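Local coordinates for protein exocyst complex component EXO70 (Saccharomyces cerevisiae, PDB 2B1E) that forms part of the exocyst, the complex that tethers secretory vesicles to sites of exocytosis, and plays a role in assembling it, at residues 122-127 with 199-204; 141-146 with 210-215; 521-526 with 557-562; 529-534 with 550-555. One frame throughout, in Å; residues are numbered along the deposited sequence.

Overall arrangement
Four helix contacts fall into two groups on opposite sides of the centre of an elongated all-helical chain. Contacts 1 and 2 have centres about 13 Å apart and touch through Tyr-202 and Leu-201 against Leu-143; contacts 3 and 4, about 11 Å apart between centres, share helices 512-537 and 552-563. Some 84 to 100 Å separates the centres of one group from those of the other. Contact 3 is the buried one and is almost wholly aliphatic. The others are only partly buried and mix in polar groups: a serine hydroxyl at a helix end in contact 1, a glutamine beside valine methyls in contact 2, and tyrosine rings and a hydroxyl at a helix start in contact 4.

Contact 1: 122-127 with 199-204; sequences ALSWIL and DDLYSQ
Ser-124 and Leu-201 bring the two backbones together, their CA atoms only 5.2 Å apart, where helix 117-132 meets the last turn of helix 180-201; Tyr-202 is the first residue beyond that turn to leave helical torsions. The small serine side chain facing Leu-201 is consistent with so close an approach. Its OG lies anti to its own carbonyl carbon (chi1 -67°) and stands 2.8 Å from Leu-201 O, while Leu-120 O, one turn back on the same helix, also lies within hydrogen-bonding reach of this one hydroxyl. Beside this polar point the packing is aliphatic. Leu-201 CD2 comes within 3.7 Å of Leu-123 CB and also touches the serine OG, so that one methyl touches both neighbouring residues. Farther along, Leu-127 and the side chain of Tyr-202 meet at about a right angle, Leu-127 CD2 reaching 3.7 Å from Tyr-202 OH and Leu-127 CD1 4.1 Å from Tyr-202 CZ. The phenol oxygen is thus met by methyl groups on this side. Leu-143 of helix 136-155 touches both Leu-201 and Tyr-202, and Phe-90 and Leu-94 of helix 66-94 touch Leu-123. Three consecutive helices therefore converge where one of them ends, an arrangement in keeping with the helical-bundle rods of exocyst subunits and related tethering proteins.

Contact 2: 141-146 with 210-215; sequences DILVGE and PHVLSQ
Val-144 and Gln-215 meet where helices 136-155 and 209-233 run in broadly the same direction, their local axes 9.7 Å apart at closest approach and inclined by 35°. Gln-215 can be followed outward atom by atom. Its CB faces both valine methyls, 3.7 Å from Val-144 CG1 and 3.9 Å from Val-144 CG2. CG comes next, anti to the carbonyl carbon (chi1 -73°), which places it over one face of the His-211 ring on its own helix, 3.9 Å above the plane and offset toward the rim. The chain then extends to CD, and the amide divides its two ends. OE1 accepts a hydrogen bond from Gln-140 NE2, on the helix opposite. NE2 ends 4.2 Å from Asp-141 OD1, too far for a hydrogen bond, with the amide and carboxylate planes 88° apart. Beside the glutamine, Leu-143 CD2 approaches Val-212 CG1 at 4.2 Å, the two side chains crossing at about a right angle, and Val-144 CG2 lies near Val-212 O. An alanine in place of Val-144 would lose both methyls and would probably open a gap beside Gln-215 CB, leaving the glutamine stem freer to shift. Leu-143 also carries the apolar side on to Leu-201 and Tyr-202. With no hydrogen bond joining the two segments themselves, their cohesion rests on shape and apolar contact, and the amide is tied to the facing helix at Gln-140, the residue before Asp-141.

Contact 3: 521-526 with 557-562; sequences EIISLV and TVLNQL
Ile-523 meets the flat group of this contact, the carboxamide of Asn-560; neither segment carries an aromatic ring. Ile-523 CD1 lies 3.7 Å from Asn-560 OD1 and stands out of the amide plane, the two side chains crossing at about a right angle. The remaining contact is aliphatic and centres on Leu-559. Its CG lies anti to the carbonyl carbon (chi1 -76°), and the two methyls beyond it part company: CD1 rests 4.0 Å from both CB and CG1 of Val-526, while CD2 approaches Ile-522 CG2 at 4.2 Å. Ile-523 CG1 adds a looser contact with Leu-559 CD1, at 4.3 Å. One leucine thus enters between residues a helical turn apart. The spacing agrees with this, since the local axes come no closer than 10.6 Å and run nearly antiparallel, at 164°, and no hydrogen bond crosses between the segments. Around the pair, Trp-460 of helix 440-473 touches Ile-522 and Val-526, whereas Phe-497 of helix 483-504 touches Leu-559 and Val-558. Helices 512-537 and 552-563 therefore pack together as members of a four-helix group with no strands.

Contact 4: 529-534 with 550-555; sequences MYERFY and YTPDEL
Tyr-530 and Tyr-534, one turn apart on helix 512-537, meet the start of helix 552-563, which opens with a capping box. In that box Glu-554 N donates to Thr-551 OG1 at 3.1 Å, and Thr-551 N donates to Glu-554 OE2 at 2.9 Å, meeting the oxygen from above the carboxylate plane. Across the contact, the hydrogen bonding is carried by Tyr-530 OH, which gives its proton to Tyr-550 O at 2.6 Å; the angle at the carbonyl oxygen is 142°, and the donor is tilted 24° from the carbonyl plane. A water donates to the same hydroxyl and accepts from Tyr-550 N, so both backbone polar groups of Tyr-550 are engaged here, while its own OH bonds to Glu-498. The remaining interactions are CH-pi and apolar contacts. Leu-555 CD2 lies over one face of the Tyr-530 ring, offset toward the rim and 3.4 Å from Tyr-530 CG. Glu-531 CG touches Pro-552 CB at 3.8 Å through the aliphatic part of its chain. The Tyr-534 side chain runs beside Thr-551, its OH 3.7 Å from Thr-551 CG2. An alanine here in place of Tyr-534 would probably leave Pro-552 CD without its aromatic cover and Thr-551 CG2 without the phenol oxygen beside it, opening a gap at the helix start. Pro-552 CD sits over the centre of the Tyr-534 ring, 3.4 Å from its centroid and 10° off the normal.

Contact 1: 122-127 with 199-204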
loop_
_atom_site.group_PDB
_atom_site.type_symbol
_atom_site.label_atom_id
_atom_site.label_comp_id
_atom_site.label_asym_id
_atom_site.label_seq_id
_atom_site.Cartn_x
_atom_site.Cartn_y
_atom_site.Cartn_z
ATOM N N ALA A 122 38.453 12.546 -23.355
ATOM C CA ALA A 122 38.331 12.547 -24.812
ATOM C C ALA A 122 36.915 12.902 -25.269
ATOM O O ALA A 122 36.731 13.651 -26.229
ATOM C CB ALA A 122 38.728 11.169 -25.376
ATOM N N LEU A 123 35.919 12.337 -24.599
ATOM C CA LEU A 123 34.535 12.615 -24.945
ATOM C C LEU A 123 34.269 14.112 -24.796
ATOM O O LEU A 123 33.711 14.746 -25.700
ATOM C CB LEU A 123 33.593 11.803 -24.048
ATOM C CG LEU A 123 33.563 10.293 -24.327
ATOM C CD1 LEU A 123 32.885 9.559 -23.182
ATOM C CD2 LEU A 123 32.852 10.027 -25.665
ATOM N N SER A 124 34.695 14.679 -23.671
ATOM C CA SER A 124 34.499 16.102 -23.415
ATOM C C SER A 124 35.218 16.972 -24.424
ATOM O O SER A 124 34.686 18.000 -24.849
ATOM C CB SER A 124 34.969 16.472 -22.003
ATOM O OG SER A 124 34.136 15.877 -21.025
ATOM N N TRP A 125 36.434 16.571 -24.799
ATOM C CA TRP A 125 37.209 17.329 -25.763
ATOM C C TRP A 125 36.505 17.380 -27.113
ATOM O O TRP A 125 36.536 18.399 -27.790
ATOM C CB TRP A 125 38.606 16.717 -25.938
ATOM C CG TRP A 125 39.541 17.561 -26.772
ATOM C CD1 TRP A 125 39.767 17.461 -28.117
ATOM C CD2 TRP A 125 40.358 18.642 -26.310
ATOM N NE1 TRP A 125 40.673 18.414 -28.519
ATOM C CE2 TRP A 125 41.052 19.153 -27.431
ATOM C CE3 TRP A 125 40.567 19.232 -25.057
ATOM C CZ2 TRP A 125 41.945 20.230 -27.338
ATOM C CZ3 TRP A 125 41.459 20.310 -24.963
ATOM C CH2 TRP A 125 42.133 20.793 -26.101
ATOM N N ILE A 126 35.877 16.274 -27.500
ATOM C CA ILE A 126 35.195 16.207 -28.779
ATOM C C ILE A 126 33.890 16.999 -28.741
ATOM O O ILE A 126 33.542 17.676 -29.712
ATOM C CB ILE A 126 34.978 14.727 -29.205
ATOM C CG1 ILE A 126 36.341 14.089 -29.510
ATOM C CG2 ILE A 126 34.088 14.647 -30.465
ATOM C CD1 ILE A 126 36.284 12.583 -29.752
ATOM N N LEU A 127 33.180 16.938 -27.619
ATOM C CA LEU A 127 31.949 17.712 -27.471
ATOM C C LEU A 127 32.281 19.188 -27.596
ATOM O O LEU A 127 31.589 19.935 -28.289
ATOM C CB LEU A 127 31.312 17.465 -26.105
ATOM C CG LEU A 127 30.538 16.156 -26.017
ATOM C CD1 LEU A 127 30.324 15.804 -24.563
ATOM C CD2 LEU A 127 29.210 16.283 -26.776
ATOM N N ASP A 199 27.217 15.300 -15.772
ATOM C CA ASP A 199 27.963 16.198 -14.898
ATOM C C ASP A 199 29.457 16.070 -15.185
ATOM O O ASP A 199 30.193 17.052 -15.111
ATOM C CB ASP A 199 27.701 15.876 -13.425
ATOM C CG ASP A 199 26.358 16.393 -12.944
ATOM O OD1 ASP A 199 25.697 17.131 -13.710
ATOM O OD2 ASP A 199 25.970 16.066 -11.804
ATOM N N ASP A 200 29.905 14.856 -15.508
ATOM C CA ASP A 200 31.321 14.640 -15.795
ATOM C C ASP A 200 31.728 15.192 -17.161
ATOM O O ASP A 200 32.837 15.694 -17.333
ATOM C CB ASP A 200 31.676 13.138 -15.770
ATOM C CG ASP A 200 31.954 12.608 -14.365
ATOM O OD1 ASP A 200 32.121 13.409 -13.418
ATOM O OD2 ASP A 200 32.025 11.368 -14.216
ATOM N N LEU A 201 30.824 15.109 -18.123
ATOM C CA LEU A 201 31.118 15.532 -19.490
ATOM C C LEU A 201 31.106 17.020 -19.815
ATOM O O LEU A 201 31.813 17.455 -20.721
ATOM C CB LEU A 201 30.175 14.811 -20.455
ATOM C CG LEU A 201 30.351 13.291 -20.595
ATOM C CD1 LEU A 201 29.326 12.744 -21.572
ATOM C CD2 LEU A 201 31.769 12.978 -21.093
ATOM N N TYR A 202 30.316 17.800 -19.088
ATOM C CA TYR A 202 30.217 19.235 -19.368
ATOM C C TYR A 202 30.733 20.085 -18.227
ATOM O O TYR A 202 31.072 19.570 -17.163
ATOM C CB TYR A 202 28.757 19.610 -19.624
ATOM C CG TYR A 202 28.185 19.017 -20.883
ATOM C CD1 TYR A 202 28.358 19.646 -22.107
ATOM C CD2 TYR A 202 27.471 17.824 -20.849
ATOM C CE1 TYR A 202 27.830 19.104 -23.269
ATOM C CE2 TYR A 202 26.939 17.275 -22.006
ATOM C CZ TYR A 202 27.124 17.920 -23.211
ATOM O OH TYR A 202 26.605 17.382 -24.363
ATOM N N SER A 203 30.786 21.393 -18.460
ATOM C CA SER A 203 31.213 22.325 -17.431
ATOM C C SER A 203 30.075 22.337 -16.418
ATOM O O SER A 203 28.946 21.967 -16.742
ATOM C CB SER A 203 31.443 23.722 -18.022
ATOM O OG SER A 203 32.553 23.708 -18.907
ATOM N N GLN A 204 30.373 22.759 -15.197
ATOM C CA GLN A 204 29.393 22.774 -14.112
ATOM C C GLN A 204 28.037 23.442 -14.374
ATOM O O GLN A 204 26.999 22.923 -13.958
ATOM C CB GLN A 204 30.043 23.390 -12.864
ATOM C CG GLN A 204 29.138 23.484 -11.640
ATOM C CD GLN A 204 29.917 23.780 -10.361
ATOM O OE1 GLN A 204 29.331 24.002 -9.299
ATOM N NE2 GLN A 204 31.244 23.777 -10.460
#

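Contact 2: 141-146 with 210-215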
loop_
_atom_site.group_PDB
_atom_site.type_symbol
_atom_site.label_atom_id
_atom_site.label_comp_id
_atom_site.label_asym_id
_atom_site.label_seq_id
_atom_site.Cartn_x
_atom_site.Cartn_y
_atom_site.Cartn_z
ATOM N N ASP A 141 23.084 15.045 -30.308
ATOM C CA ASP A 141 22.158 13.999 -30.757
ATOM C C ASP A 141 22.864 12.640 -30.840
ATOM O O ASP A 141 22.266 11.603 -30.545
ATOM C CB ASP A 141 21.548 14.341 -32.121
ATOM C CG ASP A 141 20.603 15.542 -32.063
ATOM O OD1 ASP A 141 19.940 15.751 -31.022
ATOM O OD2 ASP A 141 20.516 16.268 -33.076
ATOM N N ILE A 142 24.134 12.647 -31.235
ATOM C CA ILE A 142 24.922 11.416 -31.306
ATOM C C ILE A 142 25.141 10.880 -29.892
ATOM O O ILE A 142 24.960 9.683 -29.636
ATOM C CB ILE A 142 26.295 11.663 -32.000
ATOM C CG1 ILE A 142 26.086 11.829 -33.501
ATOM C CG2 ILE A 142 27.247 10.477 -31.754
ATOM C CD1 ILE A 142 27.264 12.431 -34.236
ATOM N N LEU A 143 25.523 11.764 -28.970
ATOM C CA LEU A 143 25.726 11.357 -27.584
ATOM C C LEU A 143 24.438 10.727 -27.057
ATOM O O LEU A 143 24.431 9.586 -26.596
ATOM C CB LEU A 143 26.087 12.556 -26.705
ATOM C CG LEU A 143 26.170 12.304 -25.188
ATOM C CD1 LEU A 143 27.225 11.246 -24.886
ATOM C CD2 LEU A 143 26.516 13.609 -24.453
ATOM N N VAL A 144 23.349 11.482 -27.136
ATOM C CA VAL A 144 22.045 11.018 -26.664
ATOM C C VAL A 144 21.640 9.700 -27.308
ATOM O O VAL A 144 21.224 8.767 -26.621
ATOM C CB VAL A 144 20.949 12.065 -26.961
ATOM C CG1 VAL A 144 19.568 11.466 -26.733
ATOM C CG2 VAL A 144 21.159 13.278 -26.086
ATOM N N GLY A 145 21.766 9.639 -28.628
ATOM C CA GLY A 145 21.394 8.441 -29.359
ATOM C C GLY A 145 22.158 7.206 -28.931
ATOM O O GLY A 145 21.564 6.152 -28.723
ATOM N N GLU A 146 23.472 7.330 -28.789
ATOM C CA GLU A 146 24.292 6.193 -28.399
ATOM C C GLU A 146 24.023 5.723 -26.970
ATOM O O GLU A 146 23.952 4.523 -26.715
ATOM C CB GLU A 146 25.778 6.522 -28.562
ATOM C CG GLU A 146 26.234 6.696 -30.007
ATOM C CD GLU A 146 25.828 5.533 -30.903
ATOM O OE1 GLU A 146 26.187 4.375 -30.598
ATOM O OE2 GLU A 146 25.145 5.779 -31.919
ATOM N N PRO A 210 20.610 19.767 -18.316
ATOM C CA PRO A 210 19.334 19.101 -18.045
ATOM C C PRO A 210 18.633 18.604 -19.306
ATOM O O PRO A 210 17.968 17.575 -19.282
ATOM C CB PRO A 210 18.532 20.165 -17.284
ATOM C CG PRO A 210 19.140 21.450 -17.715
ATOM C CD PRO A 210 20.611 21.141 -17.786
ATOM N N HIS A 211 18.803 19.324 -20.410
ATOM C CA HIS A 211 18.184 18.927 -21.669
ATOM C C HIS A 211 18.768 17.595 -22.156
ATOM O O HIS A 211 18.031 16.683 -22.529
ATOM C CB HIS A 211 18.393 20.023 -22.718
ATOM C CG HIS A 211 17.815 19.699 -24.062
ATOM N ND1 HIS A 211 16.488 19.376 -24.244
ATOM C CD2 HIS A 211 18.382 19.666 -25.290
ATOM C CE1 HIS A 211 16.261 19.158 -25.528
ATOM N NE2 HIS A 211 17.395 19.328 -26.185
ATOM N N VAL A 212 20.093 17.491 -22.134
ATOM C CA VAL A 212 20.786 16.281 -22.559
ATOM C C VAL A 212 20.314 15.098 -21.727
ATOM O O VAL A 212 19.899 14.076 -22.270
ATOM C CB VAL A 212 22.327 16.432 -22.407
ATOM C CG1 VAL A 212 23.021 15.117 -22.695
ATOM C CG2 VAL A 212 22.844 17.499 -23.365
ATOM N N LEU A 213 20.370 15.245 -20.408
ATOM C CA LEU A 213 19.944 14.182 -19.505
ATOM C C LEU A 213 18.485 13.801 -19.761
ATOM O O LEU A 213 18.132 12.626 -19.724
ATOM C CB LEU A 213 20.131 14.615 -18.046
ATOM C CG LEU A 213 19.782 13.563 -16.988
ATOM C CD1 LEU A 213 20.702 12.347 -17.139
ATOM C CD2 LEU A 213 19.925 14.166 -15.597
ATOM N N SER A 214 17.638 14.793 -20.024
ATOM C CA SER A 214 16.227 14.528 -20.292
ATOM C C SER A 214 16.061 13.642 -21.529
ATOM O O SER A 214 15.369 12.625 -21.493
ATOM C CB SER A 214 15.465 15.841 -20.497
ATOM O OG SER A 214 14.129 15.598 -20.921
ATOM N N GLN A 215 16.712 14.027 -22.620
ATOM C CA GLN A 215 16.633 13.272 -23.863
ATOM C C GLN A 215 17.090 11.822 -23.738
ATOM O O GLN A 215 16.617 10.950 -24.467
ATOM C CB GLN A 215 17.452 13.979 -24.940
ATOM C CG GLN A 215 16.786 15.241 -25.453
ATOM C CD GLN A 215 17.609 15.927 -26.509
ATOM O OE1 GLN A 215 18.539 16.676 -26.202
ATOM N NE2 GLN A 215 17.291 15.658 -27.768
#

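Contact 3: 521-526 with 557-562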
loop_
_atom_site.group_PDB
_atom_site.type_symbol
_atom_site.label_atom_id
_atom_site.label_comp_id
_atom_site.label_asym_id
_atom_site.label_seq_id
_atom_site.Cartn_x
_atom_site.Cartn_y
_atom_site.Cartn_z
ATOM N N GLU A 521 -21.319 -12.215 35.396
ATOM C CA GLU A 521 -22.462 -11.350 35.136
ATOM C C GLU A 521 -23.819 -11.990 35.427
ATOM O O GLU A 521 -24.724 -11.317 35.913
ATOM C CB GLU A 521 -22.415 -10.843 33.695
ATOM C CG GLU A 521 -21.220 -9.952 33.374
ATOM C CD GLU A 521 -21.168 -8.678 34.223
ATOM O OE1 GLU A 521 -22.241 -8.106 34.528
ATOM O OE2 GLU A 521 -20.052 -8.231 34.569
ATOM N N ILE A 522 -23.980 -13.272 35.129
ATOM C CA ILE A 522 -25.259 -13.910 35.409
ATOM C C ILE A 522 -25.458 -14.051 36.915
ATOM O O ILE A 522 -26.511 -13.705 37.440
ATOM C CB ILE A 522 -25.365 -15.296 34.741
ATOM C CG1 ILE A 522 -25.340 -15.129 33.220
ATOM C CG2 ILE A 522 -26.638 -16.001 35.190
ATOM C CD1 ILE A 522 -25.556 -16.418 32.451
ATOM N N ILE A 523 -24.444 -14.552 37.613
ATOM C CA ILE A 523 -24.550 -14.712 39.058
ATOM C C ILE A 523 -24.721 -13.347 39.750
ATOM O O ILE A 523 -25.550 -13.212 40.647
ATOM C CB ILE A 523 -23.307 -15.464 39.625
ATOM C CG1 ILE A 523 -23.323 -16.916 39.123
ATOM C CG2 ILE A 523 -23.304 -15.419 41.161
ATOM C CD1 ILE A 523 -22.113 -17.751 39.543
ATOM N N SER A 524 -23.962 -12.340 39.317
ATOM C CA SER A 524 -24.060 -10.998 39.901
ATOM C C SER A 524 -25.456 -10.400 39.776
ATOM O O SER A 524 -25.886 -9.604 40.615
ATOM C CB SER A 524 -23.073 -10.034 39.223
ATOM O OG SER A 524 -21.787 -10.115 39.806
ATOM N N LEU A 525 -26.158 -10.777 38.718
ATOM C CA LEU A 525 -27.488 -10.258 38.459
ATOM C C LEU A 525 -28.584 -11.019 39.203
ATOM O O LEU A 525 -29.460 -10.426 39.829
ATOM C CB LEU A 525 -27.737 -10.309 36.952
ATOM C CG LEU A 525 -28.923 -9.611 36.300
ATOM C CD1 LEU A 525 -28.938 -8.130 36.655
ATOM C CD2 LEU A 525 -28.796 -9.795 34.792
ATOM N N VAL A 526 -28.520 -12.339 39.143
ATOM C CA VAL A 526 -29.524 -13.178 39.769
ATOM C C VAL A 526 -29.434 -13.409 41.282
ATOM O O VAL A 526 -30.434 -13.261 41.992
ATOM C CB VAL A 526 -29.547 -14.561 39.088
ATOM C CG1 VAL A 526 -30.499 -15.486 39.812
ATOM C CG2 VAL A 526 -29.955 -14.411 37.638
ATOM N N THR A 557 -26.266 -23.402 43.378
ATOM C CA THR A 557 -25.722 -24.640 42.827
ATOM C C THR A 557 -26.097 -24.824 41.363
ATOM O O THR A 557 -25.259 -25.212 40.543
ATOM C CB THR A 557 -26.197 -25.860 43.657
ATOM O OG1 THR A 557 -25.793 -25.678 45.018
ATOM C CG2 THR A 557 -25.583 -27.159 43.132
ATOM N N VAL A 558 -27.354 -24.538 41.032
ATOM C CA VAL A 558 -27.818 -24.662 39.657
ATOM C C VAL A 558 -26.999 -23.745 38.764
ATOM O O VAL A 558 -26.468 -24.164 37.739
ATOM C CB VAL A 558 -29.300 -24.273 39.533
ATOM C CG1 VAL A 558 -29.703 -24.214 38.073
ATOM C CG2 VAL A 558 -30.145 -25.273 40.282
ATOM N N LEU A 559 -26.897 -22.483 39.161
ATOM C CA LEU A 559 -26.140 -21.524 38.380
ATOM C C LEU A 559 -24.674 -21.891 38.234
ATOM O O LEU A 559 -24.110 -21.731 37.159
ATOM C CB LEU A 559 -26.251 -20.127 38.989
ATOM C CG LEU A 559 -27.574 -19.400 38.747
ATOM C CD1 LEU A 559 -27.447 -17.977 39.282
ATOM C CD2 LEU A 559 -27.896 -19.383 37.250
ATOM N N ASN A 560 -24.044 -22.358 39.309
ATOM C CA ASN A 560 -22.633 -22.723 39.232
ATOM C C ASN A 560 -22.427 -23.857 38.232
ATOM O O ASN A 560 -21.446 -23.872 37.494
ATOM C CB ASN A 560 -22.091 -23.156 40.604
ATOM C CG ASN A 560 -21.846 -21.985 41.544
ATOM O OD1 ASN A 560 -21.312 -20.944 41.146
ATOM N ND2 ASN A 560 -22.213 -22.161 42.810
ATOM N N GLN A 561 -23.349 -24.809 38.209
ATOM C CA GLN A 561 -23.236 -25.934 37.284
ATOM C C GLN A 561 -23.466 -25.471 35.855
ATOM O O GLN A 561 -22.853 -25.977 34.921
ATOM C CB GLN A 561 -24.239 -27.030 37.644
ATOM C CG GLN A 561 -23.876 -27.823 38.889
ATOM C CD GLN A 561 -24.919 -28.874 39.234
ATOM O OE1 GLN A 561 -26.027 -28.550 39.672
ATOM N NE2 GLN A 561 -24.573 -30.144 39.029
ATOM N N LEU A 562 -24.352 -24.499 35.694
ATOM C CA LEU A 562 -24.652 -23.961 34.379
ATOM C C LEU A 562 -23.470 -23.203 33.789
ATOM O O LEU A 562 -23.150 -23.361 32.612
ATOM C CB LEU A 562 -25.853 -23.022 34.465
ATOM C CG LEU A 562 -26.115 -22.164 33.228
ATOM C CD1 LEU A 562 -26.471 -23.067 32.046
ATOM C CD2 LEU A 562 -27.238 -21.177 33.526
#

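Contact 4: 529-534 with 550-555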
loop_
_atom_site.group_PDB
_atom_site.type_symbol
_atom_site.label_atom_id
_atom_site.label_comp_id
_atom_site.label_asym_id
_atom_site.label_seq_id
_atom_site.Cartn_x
_atom_site.Cartn_y
_atom_site.Cartn_z
ATOM N N MET A 529 -30.377 -10.485 44.073
ATOM C CA MET A 529 -31.819 -10.270 44.094
ATOM C C MET A 529 -32.601 -11.434 44.694
ATOM O O MET A 529 -33.512 -11.222 45.493
ATOM C CB MET A 529 -32.359 -9.992 42.687
ATOM C CG MET A 529 -33.826 -9.590 42.706
ATOM S SD MET A 529 -34.481 -9.153 41.103
ATOM C CE MET A 529 -33.612 -7.531 40.839
ATOM N N TYR A 530 -32.269 -12.660 44.305
ATOM C CA TYR A 530 -32.995 -13.801 44.846
ATOM C C TYR A 530 -32.835 -13.940 46.358
ATOM O O TYR A 530 -33.787 -14.304 47.052
ATOM C CB TYR A 530 -32.576 -15.112 44.161
ATOM C CG TYR A 530 -33.513 -16.242 44.519
ATOM C CD1 TYR A 530 -34.822 -16.265 44.033
ATOM C CD2 TYR A 530 -33.125 -17.234 45.420
ATOM C CE1 TYR A 530 -35.728 -17.243 44.444
ATOM C CE2 TYR A 530 -34.020 -18.216 45.841
ATOM C CZ TYR A 530 -35.322 -18.209 45.352
ATOM O OH TYR A 530 -36.227 -19.132 45.804
ATOM N N GLU A 531 -31.638 -13.670 46.874
ATOM C CA GLU A 531 -31.424 -13.762 48.309
ATOM C C GLU A 531 -32.325 -12.771 49.043
ATOM O O GLU A 531 -32.890 -13.093 50.085
ATOM C CB GLU A 531 -29.954 -13.496 48.656
ATOM C CG GLU A 531 -29.019 -14.530 48.046
ATOM C CD GLU A 531 -27.603 -14.436 48.560
ATOM O OE1 GLU A 531 -26.978 -13.359 48.409
ATOM O OE2 GLU A 531 -27.113 -15.451 49.107
ATOM N N ARG A 532 -32.458 -11.568 48.494
ATOM C CA ARG A 532 -33.300 -10.535 49.099
ATOM C C ARG A 532 -34.779 -10.909 49.009
ATOM O O ARG A 532 -35.544 -10.715 49.956
ATOM C CB ARG A 532 -33.055 -9.194 48.399
ATOM C CG ARG A 532 -31.680 -8.612 48.685
ATOM C CD ARG A 532 -31.269 -7.556 47.678
ATOM N NE ARG A 532 -29.914 -7.107 47.976
ATOM C CZ ARG A 532 -29.042 -6.685 47.070
ATOM N NH1 ARG A 532 -29.372 -6.641 45.788
ATOM N NH2 ARG A 532 -27.824 -6.331 47.449
ATOM N N PHE A 533 -35.176 -11.438 47.859
ATOM C CA PHE A 533 -36.556 -11.859 47.619
ATOM C C PHE A 533 -36.926 -13.018 48.553
ATOM O O PHE A 533 -37.983 -13.011 49.201
ATOM C CB PHE A 533 -36.686 -12.288 46.146
ATOM C CG PHE A 533 -37.995 -12.935 45.799
ATOM C CD1 PHE A 533 -39.196 -12.265 45.991
ATOM C CD2 PHE A 533 -38.019 -14.205 45.223
ATOM C CE1 PHE A 533 -40.410 -12.847 45.612
ATOM C CE2 PHE A 533 -39.222 -14.792 44.842
ATOM C CZ PHE A 533 -40.417 -14.113 45.037
ATOM N N TYR A 534 -36.049 -14.015 48.613
ATOM C CA TYR A 534 -36.261 -15.184 49.464
ATOM C C TYR A 534 -36.328 -14.750 50.926
ATOM O O TYR A 534 -37.197 -15.182 51.672
ATOM C CB TYR A 534 -35.111 -16.178 49.269
ATOM C CG TYR A 534 -35.152 -17.408 50.158
ATOM C CD1 TYR A 534 -35.837 -18.564 49.766
ATOM C CD2 TYR A 534 -34.473 -17.428 51.372
ATOM C CE1 TYR A 534 -35.832 -19.717 50.574
ATOM C CE2 TYR A 534 -34.465 -18.565 52.182
ATOM C CZ TYR A 534 -35.141 -19.701 51.777
ATOM O OH TYR A 534 -35.113 -20.818 52.576
ATOM N N TYR A 550 -36.631 -23.368 45.568
ATOM C CA TYR A 550 -35.199 -23.164 45.768
ATOM C C TYR A 550 -34.780 -22.253 46.914
ATOM O O TYR A 550 -35.328 -21.161 47.087
ATOM C CB TYR A 550 -34.556 -22.572 44.505
ATOM C CG TYR A 550 -34.784 -23.326 43.219
ATOM C CD1 TYR A 550 -34.038 -24.461 42.907
ATOM C CD2 TYR A 550 -35.719 -22.877 42.288
ATOM C CE1 TYR A 550 -34.215 -25.123 41.688
ATOM C CE2 TYR A 550 -35.902 -23.529 41.077
ATOM C CZ TYR A 550 -35.148 -24.645 40.780
ATOM O OH TYR A 550 -35.313 -25.268 39.564
ATOM N N THR A 551 -33.798 -22.699 47.689
ATOM C CA THR A 551 -33.238 -21.849 48.731
ATOM C C THR A 551 -32.156 -21.133 47.922
ATOM O O THR A 551 -31.800 -21.582 46.823
ATOM C CB THR A 551 -32.561 -22.659 49.870
ATOM O OG1 THR A 551 -31.521 -23.482 49.326
ATOM C CG2 THR A 551 -33.582 -23.524 50.584
ATOM N N PRO A 552 -31.638 -20.000 48.418
ATOM C CA PRO A 552 -30.604 -19.347 47.616
ATOM C C PRO A 552 -29.430 -20.285 47.324
ATOM O O PRO A 552 -28.883 -20.290 46.219
ATOM C CB PRO A 552 -30.213 -18.152 48.476
ATOM C CG PRO A 552 -31.554 -17.771 49.110
ATOM C CD PRO A 552 -32.095 -19.129 49.518
ATOM N N ASP A 553 -29.044 -21.082 48.316
ATOM C CA ASP A 553 -27.934 -22.008 48.128
ATOM C C ASP A 553 -28.241 -23.025 47.036
ATOM O O ASP A 553 -27.350 -23.439 46.302
ATOM C CB ASP A 553 -27.597 -22.738 49.435
ATOM C CG ASP A 553 -26.841 -21.861 50.412
ATOM O OD1 ASP A 553 -26.362 -20.787 49.986
ATOM O OD2 ASP A 553 -26.712 -22.249 51.600
ATOM N N GLU A 554 -29.500 -23.435 46.930
ATOM C CA GLU A 554 -29.868 -24.400 45.901
ATOM C C GLU A 554 -29.802 -23.713 44.544
ATOM O O GLU A 554 -29.319 -24.285 43.565
ATOM C CB GLU A 554 -31.270 -24.954 46.175
ATOM C CG GLU A 554 -31.272 -26.012 47.256
ATOM C CD GLU A 554 -32.654 -26.342 47.793
ATOM O OE1 GLU A 554 -32.764 -27.344 48.524
ATOM O OE2 GLU A 554 -33.624 -25.608 47.508
ATOM N N LEU A 555 -30.286 -22.477 44.489
ATOM C CA LEU A 555 -30.269 -21.721 43.253
ATOM C C LEU A 555 -28.820 -21.526 42.839
ATOM O O LEU A 555 -28.474 -21.664 41.674
ATOM C CB LEU A 555 -30.937 -20.361 43.450
ATOM C CG LEU A 555 -31.421 -19.745 42.137
ATOM C CD1 LEU A 555 -32.553 -20.609 41.584
ATOM C CD2 LEU A 555 -31.911 -18.324 42.367
HETATM O O HOH W 1 -37.714 -20.973 44.357
#